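Local coordinates for SnoaL-like domain-containing protein (Methylibium petroleiphilum PM1, PDB 3G16), which is of unknown function but has the cystatin-like fold of the SnoaL-like, NTF2-type proteins and pairs with a second copy of itself, at residues A[83-91]-A[103-112]. Sequence-based numbering, arbitrary orientation.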
loop_
_atom_site.group_PDB
_atom_site.type_symbol
_atom_site.label_atom_id
_atom_site.label_comp_id
_atom_site.label_asym_id
_atom_site.label_seq_id
_atom_site.Cartn_x
_atom_site.Cartn_y
_atom_site.Cartn_z
ATOM N N GLU A 83 -11.127 -1.909 -14.042
ATOM C CA GLU A 83 -11.937 -0.729 -14.259
ATOM C C GLU A 83 -11.073 0.513 -14.296
ATOM O O GLU A 83 -11.319 1.402 -15.079
ATOM C CB GLU A 83 -12.984 -0.577 -13.145
ATOM C CG GLU A 83 -13.894 0.612 -13.304
ATOM C CD GLU A 83 -14.767 0.548 -14.553
ATOM O OE1 GLU A 83 -15.137 -0.581 -14.992
ATOM O OE2 GLU A 83 -15.083 1.652 -15.084
ATOM N N THR A 84 -10.059 0.554 -13.443
ATOM C CA THR A 84 -9.194 1.729 -13.308
ATOM C C THR A 84 -7.813 1.584 -13.953
ATOM O O THR A 84 -7.040 2.522 -13.987
ATOM C CB THR A 84 -9.002 2.082 -11.807
ATOM O OG1 THR A 84 -8.367 0.986 -11.163
ATOM C CG2 THR A 84 -10.329 2.420 -11.136
ATOM N N ALA A 85 -7.496 0.377 -14.411
ATOM C CA ALA A 85 -6.174 0.078 -14.951
ATOM C C ALA A 85 -5.103 0.386 -13.902
ATOM O O ALA A 85 -4.088 1.050 -14.161
ATOM C CB ALA A 85 -5.910 0.815 -16.321
ATOM N N GLU A 86 -5.355 -0.111 -12.696
ATOM C CA GLU A 86 -4.438 0.058 -11.590
ATOM C C GLU A 86 -4.309 -1.261 -10.869
ATOM O O GLU A 86 -5.198 -2.147 -10.989
ATOM C CB GLU A 86 -4.914 1.127 -10.595
ATOM C CG GLU A 86 -5.038 2.526 -11.213
ATOM C CD GLU A 86 -5.346 3.661 -10.214
ATOM O OE1 GLU A 86 -5.632 3.373 -9.033
ATOM O OE2 GLU A 86 -5.274 4.839 -10.612
ATOM N N ALA A 87 -3.202 -1.425 -10.155
ATOM C CA ALA A 87 -2.961 -2.589 -9.328
ATOM C C ALA A 87 -2.347 -2.168 -8.003
ATOM O O ALA A 87 -1.884 -1.055 -7.829
ATOM C CB ALA A 87 -2.048 -3.598 -10.021
ATOM N N ALA A 88 -2.367 -3.092 -7.062
ATOM C CA ALA A 88 -1.679 -2.904 -5.796
ATOM C C ALA A 88 -0.971 -4.225 -5.512
ATOM O O ALA A 88 -1.473 -5.308 -5.783
ATOM C CB ALA A 88 -2.616 -2.516 -4.630
ATOM N N ILE A 89 0.216 -4.121 -4.941
ATOM C CA ILE A 89 1.072 -5.268 -4.672
ATOM C C ILE A 89 1.536 -5.215 -3.219
ATOM O O ILE A 89 2.064 -4.156 -2.783
ATOM C CB ILE A 89 2.347 -5.252 -5.559
ATOM C CG1 ILE A 89 1.994 -5.052 -7.057
ATOM C CG2 ILE A 89 3.201 -6.499 -5.318
ATOM C CD1 ILE A 89 3.233 -4.817 -7.950
ATOM N N GLU A 90 1.372 -6.295 -2.462
ATOM C CA GLU A 90 1.988 -6.439 -1.135
ATOM C C GLU A 90 3.247 -7.221 -1.415
ATOM O O GLU A 90 3.184 -8.235 -2.118
ATOM C CB GLU A 90 1.114 -7.197 -0.151
ATOM C CG GLU A 90 1.609 -7.224 1.269
ATOM C CD GLU A 90 0.753 -8.104 2.160
ATOM O OE1 GLU A 90 0.173 -9.095 1.631
ATOM O OE2 GLU A 90 0.668 -7.823 3.364
ATOM N N TRP A 91 4.383 -6.711 -0.958
ATOM C CA TRP A 91 5.663 -7.264 -1.328
ATOM C C TRP A 91 6.618 -7.417 -0.144
ATOM O O TRP A 91 6.400 -6.835 0.937
ATOM C CB TRP A 91 6.311 -6.377 -2.429
ATOM C CG TRP A 91 6.388 -4.919 -2.053
ATOM C CD1 TRP A 91 5.551 -3.949 -2.511
ATOM C CD2 TRP A 91 7.294 -4.259 -1.142
ATOM N NE1 TRP A 91 5.851 -2.733 -1.930
ATOM C CE2 TRP A 91 6.933 -2.884 -1.111
ATOM C CE3 TRP A 91 8.396 -4.676 -0.399
ATOM C CZ2 TRP A 91 7.610 -1.946 -0.320
ATOM C CZ3 TRP A 91 9.074 -3.744 0.385
ATOM C CH2 TRP A 91 8.668 -2.391 0.413
ATOM N N ARG A 103 8.990 -5.318 4.493
ATOM C CA ARG A 103 7.750 -5.590 3.786
ATOM C C ARG A 103 7.002 -4.283 3.553
ATOM O O ARG A 103 7.188 -3.298 4.242
ATOM C CB ARG A 103 6.912 -6.564 4.567
ATOM C CG ARG A 103 7.688 -7.853 4.856
ATOM C CD ARG A 103 6.759 -8.935 5.240
ATOM N NE ARG A 103 7.351 -10.090 5.947
ATOM C CZ ARG A 103 7.543 -11.305 5.441
ATOM N NH1 ARG A 103 7.306 -11.582 4.179
ATOM N NH2 ARG A 103 7.953 -12.277 6.235
ATOM N N GLY A 104 6.150 -4.281 2.563
ATOM C CA GLY A 104 5.376 -3.107 2.211
ATOM C C GLY A 104 4.299 -3.370 1.209
ATOM O O GLY A 104 4.019 -4.522 0.867
ATOM N N ALA A 105 3.724 -2.295 0.689
ATOM C CA ALA A 105 2.713 -2.407 -0.357
ATOM C C ALA A 105 2.882 -1.224 -1.274
ATOM O O ALA A 105 3.432 -0.190 -0.875
ATOM C CB ALA A 105 1.315 -2.473 0.227
ATOM N N GLU A 106 2.462 -1.399 -2.520
ATOM C CA GLU A 106 2.571 -0.296 -3.465
ATOM C C GLU A 106 1.406 -0.237 -4.412
ATOM O O GLU A 106 0.804 -1.258 -4.744
ATOM C CB GLU A 106 3.867 -0.353 -4.228
ATOM C CG GLU A 106 4.046 -1.586 -5.136
ATOM C CD GLU A 106 5.513 -1.800 -5.540
ATOM O OE1 GLU A 106 6.403 -1.261 -4.898
ATOM O OE2 GLU A 106 5.733 -2.591 -6.491
ATOM N N CYS A 107 1.070 0.994 -4.818
ATOM C CA CYS A 107 0.050 1.236 -5.839
ATOM C C CYS A 107 0.744 1.369 -7.162
ATOM O O CYS A 107 1.797 2.041 -7.251
ATOM C CB CYS A 107 -0.690 2.511 -5.540
ATOM S SG CYS A 107 -1.693 2.389 -4.006
ATOM N N VAL A 108 0.180 0.742 -8.199
ATOM C CA VAL A 108 0.758 0.746 -9.532
ATOM C C VAL A 108 -0.253 1.277 -10.502
ATOM O O VAL A 108 -1.385 0.740 -10.577
ATOM C CB VAL A 108 1.160 -0.695 -9.926
ATOM C CG1 VAL A 108 1.758 -0.760 -11.326
ATOM C CG2 VAL A 108 2.138 -1.303 -8.924
ATOM N N GLU A 109 0.087 2.330 -11.245
ATOM C CA GLU A 109 -0.760 2.830 -12.305
ATOM C C GLU A 109 -0.234 2.378 -13.645
ATOM O O GLU A 109 0.947 2.481 -13.914
ATOM C CB GLU A 109 -0.808 4.352 -12.330
ATOM C CG GLU A 109 -1.336 5.003 -11.067
ATOM C CD GLU A 109 -1.546 6.484 -11.203
ATOM O OE1 GLU A 109 -1.152 7.083 -12.210
ATOM O OE2 GLU A 109 -2.085 7.038 -10.205
ATOM N N PHE A 110 -1.150 1.913 -14.511
ATOM C CA PHE A 110 -0.827 1.620 -15.886
ATOM C C PHE A 110 -1.179 2.763 -16.805
ATOM O O PHE A 110 -2.139 3.497 -16.593
ATOM C CB PHE A 110 -1.554 0.351 -16.343
ATOM C CG PHE A 110 -0.894 -0.897 -15.848
ATOM C CD1 PHE A 110 -1.126 -1.346 -14.538
ATOM C CD2 PHE A 110 -0.018 -1.605 -16.625
ATOM C CE1 PHE A 110 -0.495 -2.475 -14.079
ATOM C CE2 PHE A 110 0.598 -2.746 -16.153
ATOM C CZ PHE A 110 0.366 -3.166 -14.891
ATOM N N ASP A 111 -0.351 2.889 -17.825
ATOM C CA ASP A 111 -0.652 3.703 -19.014
ATOM C C ASP A 111 -1.502 2.793 -19.919
ATOM O O ASP A 111 -0.992 1.851 -20.507
ATOM C CB ASP A 111 0.630 4.100 -19.722
ATOM C CG ASP A 111 0.400 4.777 -21.032
ATOM O OD1 ASP A 111 -0.421 5.716 -21.107
ATOM O OD2 ASP A 111 1.005 4.380 -22.016
ATOM N N ARG A 112 -2.775 3.115 -20.041
ATOM C CA ARG A 112 -3.695 2.306 -20.864
ATOM C C ARG A 112 -3.302 2.288 -22.338
ATOM O O ARG A 112 -3.539 1.286 -23.008
ATOM C CB ARG A 112 -5.107 2.812 -20.742
ATOM C CG ARG A 112 -5.724 2.727 -19.349
ATOM C CD ARG A 112 -6.982 3.577 -19.314
ATOM N NE ARG A 112 -7.708 3.590 -18.048
ATOM C CZ ARG A 112 -8.685 2.760 -17.729
ATOM N NH1 ARG A 112 -9.048 1.778 -18.535
ATOM N NH2 ARG A 112 -9.339 2.899 -16.567
HETATM O O HOH W 1 -11.312 0.051 -17.940
HETATM O O HOH W 2 -4.276 3.851 -14.911
HETATM O O HOH W 3 -3.797 6.117 -8.506
#
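Trp91 lays one face of its indole over the Gly104 backbone, at the Trp91-Gly104 end of the antiparallel pairing. With chi1 at 53°, CG sits between the backbone N and the carbonyl carbon, which folds the indole back across the neighbouring strand. The CA of Gly104 comes 3.7 Å from the centroid of the six-membered ring of Trp91, a CH-pi contact over the face. A leucine in place of Trp91 would probably leave the Gly104 backbone without its aromatic cover and open a gap beside Glu106.

Glu106 crosses the indole at about a right angle. From the base outward, its CB lies 3.9 Å from Trp91 NE1, its CG packs on Trp91 CD1, its CD lies 3.7 Å from that same Trp91 CD1, and the carboxylate then splits: OE1 stays near the indole without a hydrogen bond to NE1 and makes a weak one to an unidentified bound ligand, probably from the crystallisation liquor, while OE2 reaches 3.7 Å from Ile89 CD1 and hydrogen-bonds Tyr20 of helix 9-24. Ile89 CD1 also touches Val108 CG2, and Ala87 continues this face, which helix 9-24 covers in part. The two strands are the hairpin 86-95/100-111 in the curved sheet of the cystatin-like fold, bonded in pairs at Ala87-Val108, Ile89-Glu106 and Trp91-Gly104.

On the other face Glu86 and Glu109 run side by side, their carboxylate planes nearly parallel (13° apart) and their OE2 atoms 3.9 Å apart. One water donates to both, and Arg118 and Arg121 pair with Glu109, which probably eases the repulsion. Ahead of Glu86, in the loop, Ala85 CB meets the face of the Arg112 guanidinium, whose edge gives NH2 to Glu83 O at 2.9 Å; a water that accepts from Arg112 NH1 also lies within hydrogen-bonding reach of Glu83 O.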